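Local coordinates for CocE/NonD family hydrolase (Staphylococcus aureus subsp. aureus COL, PDB 3III), which probably hydrolyses ester or amide bonds as a serine hydrolase of the CocE/NonD family, related to the X-Pro dipeptidyl-peptidases of family S15, at residues I150-A153 with S157-N160; V46-G51 with A124-D129. All coordinates share one frame; numbering follows the deposited sequence.

Contact 1 (I150-A153 with S157-N160); sequences IEWA and SWSN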
ATOM      1  N   ILE A 150      10.750 -20.831  -0.391  1.00  8.45           N
ATOM      2  CA  ILE A 150      11.590 -20.369   0.725  1.00  9.13           C
ATOM      3  C   ILE A 150      12.345 -21.525   1.320  1.00  9.92           C
ATOM      4  O   ILE A 150      13.559 -21.453   1.502  1.00 10.11           O
ATOM      5  CB  ILE A 150      10.761 -19.619   1.827  1.00  8.57           C
ATOM      6  CG1 ILE A 150      10.265 -18.296   1.260  1.00 10.21           C
ATOM      7  CG2 ILE A 150      11.570 -19.459   3.105  1.00  6.05           C
ATOM      8  CD1 ILE A 150       9.191 -17.617   2.084  1.00  8.01           C
ATOM      9  N   GLU A 151      11.633 -22.609   1.617  1.00 10.67           N
ATOM     10  CA  GLU A 151      12.234 -23.769   2.261  1.00  9.95           C
ATOM     11  C   GLU A 151      13.201 -24.498   1.342  1.00 10.05           C
ATOM     12  O   GLU A 151      14.206 -25.014   1.804  1.00 10.64           O
ATOM     13  CB  GLU A 151      11.145 -24.690   2.824  1.00 10.74           C
ATOM     14  CG  GLU A 151      10.336 -24.008   3.952  1.00 11.58           C
ATOM     15  CD  GLU A 151      11.224 -23.451   5.088  1.00 12.83           C
ATOM     16  OE1 GLU A 151      11.945 -24.282   5.712  1.00 12.16           O
ATOM     17  OE2 GLU A 151      11.216 -22.214   5.349  1.00  8.64           O
ATOM     18  N   TRP A 152      12.916 -24.521   0.044  1.00  9.66           N
ATOM     19  CA  TRP A 152      13.827 -25.093  -0.941  1.00  9.22           C
ATOM     20  C   TRP A 152      15.162 -24.311  -1.009  1.00  9.69           C
ATOM     21  O   TRP A 152      16.244 -24.912  -0.992  1.00  8.85           O
ATOM     22  CB  TRP A 152      13.158 -25.088  -2.302  1.00  9.71           C
ATOM     23  CG  TRP A 152      14.075 -25.488  -3.429  1.00  9.68           C
ATOM     24  CD1 TRP A 152      14.316 -26.750  -3.884  1.00 11.84           C
ATOM     25  CD2 TRP A 152      14.857 -24.618  -4.216  1.00  9.21           C
ATOM     26  NE1 TRP A 152      15.210 -26.708  -4.922  1.00 11.92           N
ATOM     27  CE2 TRP A 152      15.560 -25.407  -5.139  1.00 11.68           C
ATOM     28  CE3 TRP A 152      15.028 -23.228  -4.246  1.00 11.19           C
ATOM     29  CZ2 TRP A 152      16.427 -24.854  -6.083  1.00 11.63           C
ATOM     30  CZ3 TRP A 152      15.867 -22.689  -5.193  1.00 11.52           C
ATOM     31  CH2 TRP A 152      16.570 -23.506  -6.087  1.00 10.49           C
ATOM     32  N   ALA A 153      15.053 -22.990  -1.046  1.00  8.35           N
ATOM     33  CA  ALA A 153      16.175 -22.083  -1.094  1.00  9.17           C
ATOM     34  C   ALA A 153      17.088 -22.269   0.098  1.00  9.46           C
ATOM     35  O   ALA A 153      18.286 -22.199  -0.054  1.00  9.60           O
ATOM     36  CB  ALA A 153      15.679 -20.620  -1.138  1.00  7.07           C
ATOM     37  N   SER A 157      23.078 -25.245  -2.072  1.00 11.38           N
ATOM     38  CA  SER A 157      24.512 -25.208  -1.784  1.00 12.57           C
ATOM     39  C   SER A 157      25.002 -23.769  -1.522  1.00 12.18           C
ATOM     40  O   SER A 157      25.938 -23.551  -0.724  1.00 12.47           O
ATOM     41  CB  SER A 157      25.268 -25.884  -2.940  1.00 12.88           C
ATOM     42  OG  SER A 157      25.109 -25.096  -4.125  1.00 14.93           O
ATOM     43  N   TRP A 158      24.390 -22.796  -2.176  1.00 10.26           N
ATOM     44  CA  TRP A 158      24.787 -21.396  -2.033  1.00  9.32           C
ATOM     45  C   TRP A 158      24.076 -20.651  -0.900  1.00  9.40           C
ATOM     46  O   TRP A 158      24.224 -19.426  -0.781  1.00  8.27           O
ATOM     47  CB  TRP A 158      24.595 -20.635  -3.360  1.00 10.11           C
ATOM     48  CG  TRP A 158      23.339 -21.094  -4.167  1.00  9.31           C
ATOM     49  CD1 TRP A 158      23.320 -21.909  -5.244  1.00  9.81           C
ATOM     50  CD2 TRP A 158      21.970 -20.795  -3.869  1.00 10.21           C
ATOM     51  NE1 TRP A 158      22.026 -22.109  -5.673  1.00  7.27           N
ATOM     52  CE2 TRP A 158      21.177 -21.443  -4.842  1.00  9.78           C
ATOM     53  CE3 TRP A 158      21.336 -20.034  -2.887  1.00 10.55           C
ATOM     54  CZ2 TRP A 158      19.798 -21.357  -4.854  1.00  8.16           C
ATOM     55  CZ3 TRP A 158      19.964 -19.940  -2.901  1.00 13.42           C
ATOM     56  CH2 TRP A 158      19.205 -20.588  -3.897  1.00 12.50           C
ATOM     57  N   SER A 159      23.307 -21.358  -0.076  1.00  8.88           N
ATOM     58  CA  SER A 159      22.469 -20.702   0.914  1.00  9.29           C
ATOM     59  C   SER A 159      22.997 -20.940   2.313  1.00  9.00           C
ATOM     60  O   SER A 159      23.302 -22.072   2.693  1.00  7.53           O
ATOM     61  CB  SER A 159      21.033 -21.201   0.800  1.00 10.26           C
ATOM     62  OG  SER A 159      20.269 -20.724   1.899  1.00  8.45           O
ATOM     63  N   ASN A 160      23.068 -19.868   3.081  1.00  8.89           N
ATOM     64  CA  ASN A 160      23.431 -19.958   4.491  1.00 10.00           C
ATOM     65  C   ASN A 160      22.260 -20.343   5.379  1.00 11.03           C
ATOM     66  O   ASN A 160      22.395 -20.320   6.603  1.00  9.00           O
ATOM     67  CB  ASN A 160      24.123 -18.680   5.014  1.00  9.82           C
ATOM     68  CG  ASN A 160      23.121 -17.511   5.318  1.00 10.06           C
ATOM     69  OD1 ASN A 160      21.933 -17.600   5.034  1.00  6.26           O
ATOM     70  ND2 ASN A 160      23.624 -16.432   5.881  1.00  9.90           N
TER
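Trp152, near the end of helix 140-154, and Trp158, just beyond the turn that follows it, meet through the six-membered parts of their indoles. Trp152 CH2 comes to 4.1 Å from Trp158 CZ2, lying at the edge of the Trp158 ring near its plane, and Trp152 CZ3 stands 4.2 Å from Trp158 CH2. The two side chains cross at about a right angle. With CG anti to the backbone N (chi1 172°), the Trp152 indole stands beside its own carbonyl carbon, and CH2 and CZ3 come nearest to Trp158.

One residue on, the Ala153 methyl nears the six-membered ring of Trp158, with CB 4.5 Å from Trp158 CH2. The Ala153 carbonyl O faces Ser159, 3.0 Å from its CB, a close approach; Ser159 OG is 3.1 Å from that O and accepts a hydrogen bond from Gly161 N.

Strands of the main sheet form the second shell. Trp152 rests on Ile56 and Ile58 of strand 53-60, while Trp158 touches Ile58, Val69, Val119 and Val121. Backbone bonds from Trp158 and Asn160 to Phe67 fix the returning chain beside strand 67-74. This is the helix-to-strand return of an alpha/beta-hydrolase fold: helix 140-154 packs on the sheet, and the chain turns back through a largely apolar corner to enter the parallel strand 162-168.

Contact 2 (V46-G51 with A124-D129); sequences VEMRDG and ALRGSD
Arg126 reaches out from its turn and meets Asp50 in a salt bridge gripped mainly at one nitrogen. Arg126 NH1 donates to Asp50 OD2 over 2.9 Å at 153°; that oxygen offers its syn lone pair and lies tilted from the guanidinium plane. The Arg126 chain runs extended through chi1 (-171°) and chi2 and bends at chi3, which carries the guanidinium to Asp50. Arg126 NH2 adds weak bonds of 3.4 Å to both Asp50 OD1 and Asp50 OD2. Carboxylate and guanidinium planes are 64° apart, far from the coplanar, side-by-side pairing of two straight bonds.

Arg126 NE makes a salt bridge with Asp145 of helix 140-154, so the guanidinium has two carboxylate partners; Asp50 OD1 accepts from Glu52 N. A water accepts from Asp50 N at 2.9 Å and, weakly, from Arg126 NH2. Selenomethionine Met48 slides past Arg126 in the opposite direction, with CG 3.7 Å from Arg126 NH2.

Each side is shaped by a beta turn. Gly51 N bonds to Met48 O in a type I turn that presents Asp50. In the type II turn from Leu125 to Ser128, Leu125 O takes both Ser128 N and, at 2.6 Å, Ser128 OG. The result is a salt bridge between two loops at the ends of neighbouring strands in the alpha/beta-hydrolase sheet, joining the hairpin turn between strands 36-47 and 53-60 to the loop after strand 119-124.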
ATOM      1  N   VAL A  46      11.338 -25.175  -9.161  1.00  7.55           N
ATOM      2  CA  VAL A  46      11.099 -25.780  -7.858  1.00  7.53           C
ATOM      3  C   VAL A  46       9.767 -26.516  -7.941  1.00  7.31           C
ATOM      4  O   VAL A  46       8.756 -25.991  -8.465  1.00  6.44           O
ATOM      5  CB  VAL A  46      11.024 -24.722  -6.736  1.00  7.41           C
ATOM      6  CG1 VAL A  46      10.739 -25.381  -5.379  1.00  7.67           C
ATOM      7  CG2 VAL A  46      12.262 -23.924  -6.665  1.00  6.22           C
ATOM      8  N   GLU A  47       9.729 -27.734  -7.436  1.00  7.40           N
ATOM      9  CA  GLU A  47       8.513 -28.560  -7.598  1.00  7.58           C
ATOM     10  C   GLU A  47       7.655 -28.473  -6.344  1.00  7.15           C
ATOM     11  O   GLU A  47       8.155 -28.734  -5.245  1.00  5.55           O
ATOM     12  CB  GLU A  47       8.875 -30.028  -7.907  1.00  9.05           C
ATOM     13  CG  GLU A  47       7.685 -30.856  -8.300  1.00  9.87           C
ATOM     14  CD  GLU A  47       8.040 -32.276  -8.615  1.00 13.01           C
ATOM     15  OE1 GLU A  47       9.164 -32.516  -9.011  1.00 15.07           O
ATOM     16  OE2 GLU A  47       7.176 -33.152  -8.512  1.00 17.05           O
HETATM   17  N   MSE A  48       6.372 -28.120  -6.523  1.00  6.42           N
HETATM   18  CA  MSE A  48       5.409 -28.035  -5.445  1.00  6.40           C
HETATM   19  C   MSE A  48       4.914 -29.420  -5.018  1.00  6.61           C
HETATM   20  O   MSE A  48       5.078 -30.436  -5.749  1.00  4.44           O
HETATM   21  CB  MSE A  48       4.219 -27.174  -5.848  1.00  6.46           C
HETATM   22  CG  MSE A  48       4.550 -25.802  -6.378  1.00  8.93           C
HETATM   23 SE   MSE A  48       5.377 -24.646  -5.012  1.00 13.76          SE
HETATM   24  CE  MSE A  48       7.315 -25.164  -5.321  1.00  2.92           C
ATOM     25  N   ARG A  49       4.233 -29.461  -3.875  1.00  7.28           N
ATOM     26  CA  ARG A  49       3.718 -30.743  -3.339  1.00  8.38           C
ATOM     27  C   ARG A  49       2.811 -31.431  -4.342  1.00  7.93           C
ATOM     28  O   ARG A  49       2.837 -32.628  -4.440  1.00  7.88           O
ATOM     29  CB  ARG A  49       2.938 -30.567  -2.036  1.00  9.24           C
ATOM     30  CG  ARG A  49       3.813 -30.507  -0.739  1.00 14.36           C
ATOM     31  CD  ARG A  49       3.053 -29.793   0.410  1.00 18.93           C
ATOM     32  NE  ARG A  49       2.555 -28.489  -0.036  1.00 23.20           N
ATOM     33  CZ  ARG A  49       1.441 -27.890   0.391  1.00 25.70           C
ATOM     34  NH1 ARG A  49       0.681 -28.451   1.336  1.00 27.66           N
ATOM     35  NH2 ARG A  49       1.076 -26.737  -0.144  1.00 23.72           N
ATOM     36  N   ASP A  50       2.038 -30.683  -5.110  1.00  7.77           N
ATOM     37  CA  ASP A  50       1.169 -31.305  -6.119  1.00  8.42           C
ATOM     38  C   ASP A  50       1.833 -31.648  -7.465  1.00  8.66           C
ATOM     39  O   ASP A  50       1.149 -32.131  -8.369  1.00  7.58           O
ATOM     40  CB  ASP A  50      -0.089 -30.477  -6.357  1.00  7.74           C
ATOM     41  CG  ASP A  50       0.170 -29.195  -7.114  1.00  7.57           C
ATOM     42  OD1 ASP A  50       1.315 -28.844  -7.436  1.00  8.19           O
ATOM     43  OD2 ASP A  50      -0.815 -28.510  -7.390  1.00  5.90           O
ATOM     44  N   GLY A  51       3.144 -31.420  -7.582  1.00  8.86           N
ATOM     45  CA  GLY A  51       3.890 -31.682  -8.820  1.00  8.76           C
ATOM     46  C   GLY A  51       4.039 -30.465  -9.713  1.00  8.89           C
ATOM     47  O   GLY A  51       4.815 -30.484 -10.630  1.00  9.61           O
ATOM     48  N   ALA A 124       8.826 -16.720 -10.082  1.00  7.43           N
ATOM     49  CA  ALA A 124       7.575 -16.685 -10.808  1.00  7.22           C
ATOM     50  C   ALA A 124       6.584 -17.615 -10.113  1.00  7.11           C
ATOM     51  O   ALA A 124       6.753 -18.826 -10.117  1.00  7.86           O
ATOM     52  CB  ALA A 124       7.788 -17.088 -12.266  1.00  6.21           C
ATOM     53  N   LEU A 125       5.535 -17.043  -9.504  1.00  8.20           N
ATOM     54  CA  LEU A 125       4.551 -17.841  -8.775  1.00  9.15           C
ATOM     55  C   LEU A 125       3.673 -18.591  -9.770  1.00  8.91           C
ATOM     56  O   LEU A 125       3.712 -18.345 -11.005  1.00  9.40           O
ATOM     57  CB  LEU A 125       3.733 -16.997  -7.776  1.00  8.73           C
ATOM     58  CG  LEU A 125       4.595 -16.481  -6.606  1.00  8.63           C
ATOM     59  CD1 LEU A 125       3.943 -15.249  -5.873  1.00  8.91           C
ATOM     60  CD2 LEU A 125       4.892 -17.605  -5.661  1.00  6.64           C
ATOM     61  N   ARG A 126       2.909 -19.524  -9.215  1.00  8.54           N
ATOM     62  CA  ARG A 126       2.035 -20.404  -9.999  1.00  7.67           C
ATOM     63  C   ARG A 126       1.148 -19.566 -10.923  1.00  8.14           C
ATOM     64  O   ARG A 126       0.581 -18.541 -10.521  1.00  7.41           O
ATOM     65  CB  ARG A 126       1.159 -21.233  -9.092  1.00  6.89           C
ATOM     66  CG  ARG A 126       0.373 -22.318  -9.803  1.00  9.29           C
ATOM     67  CD  ARG A 126      -0.575 -23.041  -8.853  1.00  8.70           C
ATOM     68  NE  ARG A 126       0.123 -23.758  -7.791  1.00  8.56           N
ATOM     69  CZ  ARG A 126       0.157 -25.078  -7.644  1.00 10.82           C
ATOM     70  NH1 ARG A 126      -0.488 -25.887  -8.486  1.00  8.39           N
ATOM     71  NH2 ARG A 126       0.826 -25.612  -6.627  1.00 11.95           N
ATOM     72  N   GLY A 127       1.002 -20.067 -12.150  1.00  7.95           N
ATOM     73  CA  GLY A 127       0.219 -19.400 -13.198  1.00  8.72           C
ATOM     74  C   GLY A 127       0.977 -18.393 -14.057  1.00  9.25           C
ATOM     75  O   GLY A 127       0.440 -17.902 -15.068  1.00 10.48           O
ATOM     76  N   SER A 128       2.198 -18.058 -13.640  1.00  9.98           N
ATOM     77  CA  SER A 128       3.036 -17.120 -14.342  1.00 10.35           C
ATOM     78  C   SER A 128       4.283 -17.809 -14.876  1.00 10.66           C
ATOM     79  O   SER A 128       4.712 -18.859 -14.401  1.00  9.89           O
ATOM     80  CB  SER A 128       3.413 -15.930 -13.438  1.00 11.44           C
ATOM     81  OG  SER A 128       4.378 -16.320 -12.459  1.00 10.76           O
ATOM     82  N   ASP A 129       4.840 -17.186 -15.896  1.00 10.97           N
ATOM     83  CA  ASP A 129       5.971 -17.705 -16.646  1.00  9.99           C
ATOM     84  C   ASP A 129       5.575 -19.035 -17.292  1.00 10.07           C
ATOM     85  O   ASP A 129       4.493 -19.129 -17.868  1.00  9.17           O
ATOM     86  CB  ASP A 129       7.236 -17.789 -15.798  1.00 10.16           C
ATOM     87  CG  ASP A 129       8.466 -17.903 -16.643  1.00 13.22           C
ATOM     88  OD1 ASP A 129       8.815 -16.906 -17.310  1.00 19.44           O
ATOM     89  OD2 ASP A 129       9.064 -18.996 -16.698  1.00 15.74           O
TER
HETATM   90  O   HOH W   1       1.085 -28.018  -4.408  1.00  3.18           O

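From the N terminus, strand 36-47 leads into the first half of contact 2, and the chain then lays down strands 53-60, 67-74 and 119-124 before residues 124-129 close that long loop. Helix 140-154 follows, and contact 1 closes a short turn at its end, so the two are in series, neither nested nor crossed. Their centres lie about 17 Å apart, yet they touch: Val46 CG2 packs 3.6 Å from Trp152 CD2. Helix 140-154 links them further: its Glu144 and Glu148 form salt bridges with Arg49 of 46-51, and its Trp152 belongs to contact 1. Together they tie the N-terminal, antiparallel side of the main sheet (strands 36-47 and 53-60) to this helix and its return strand.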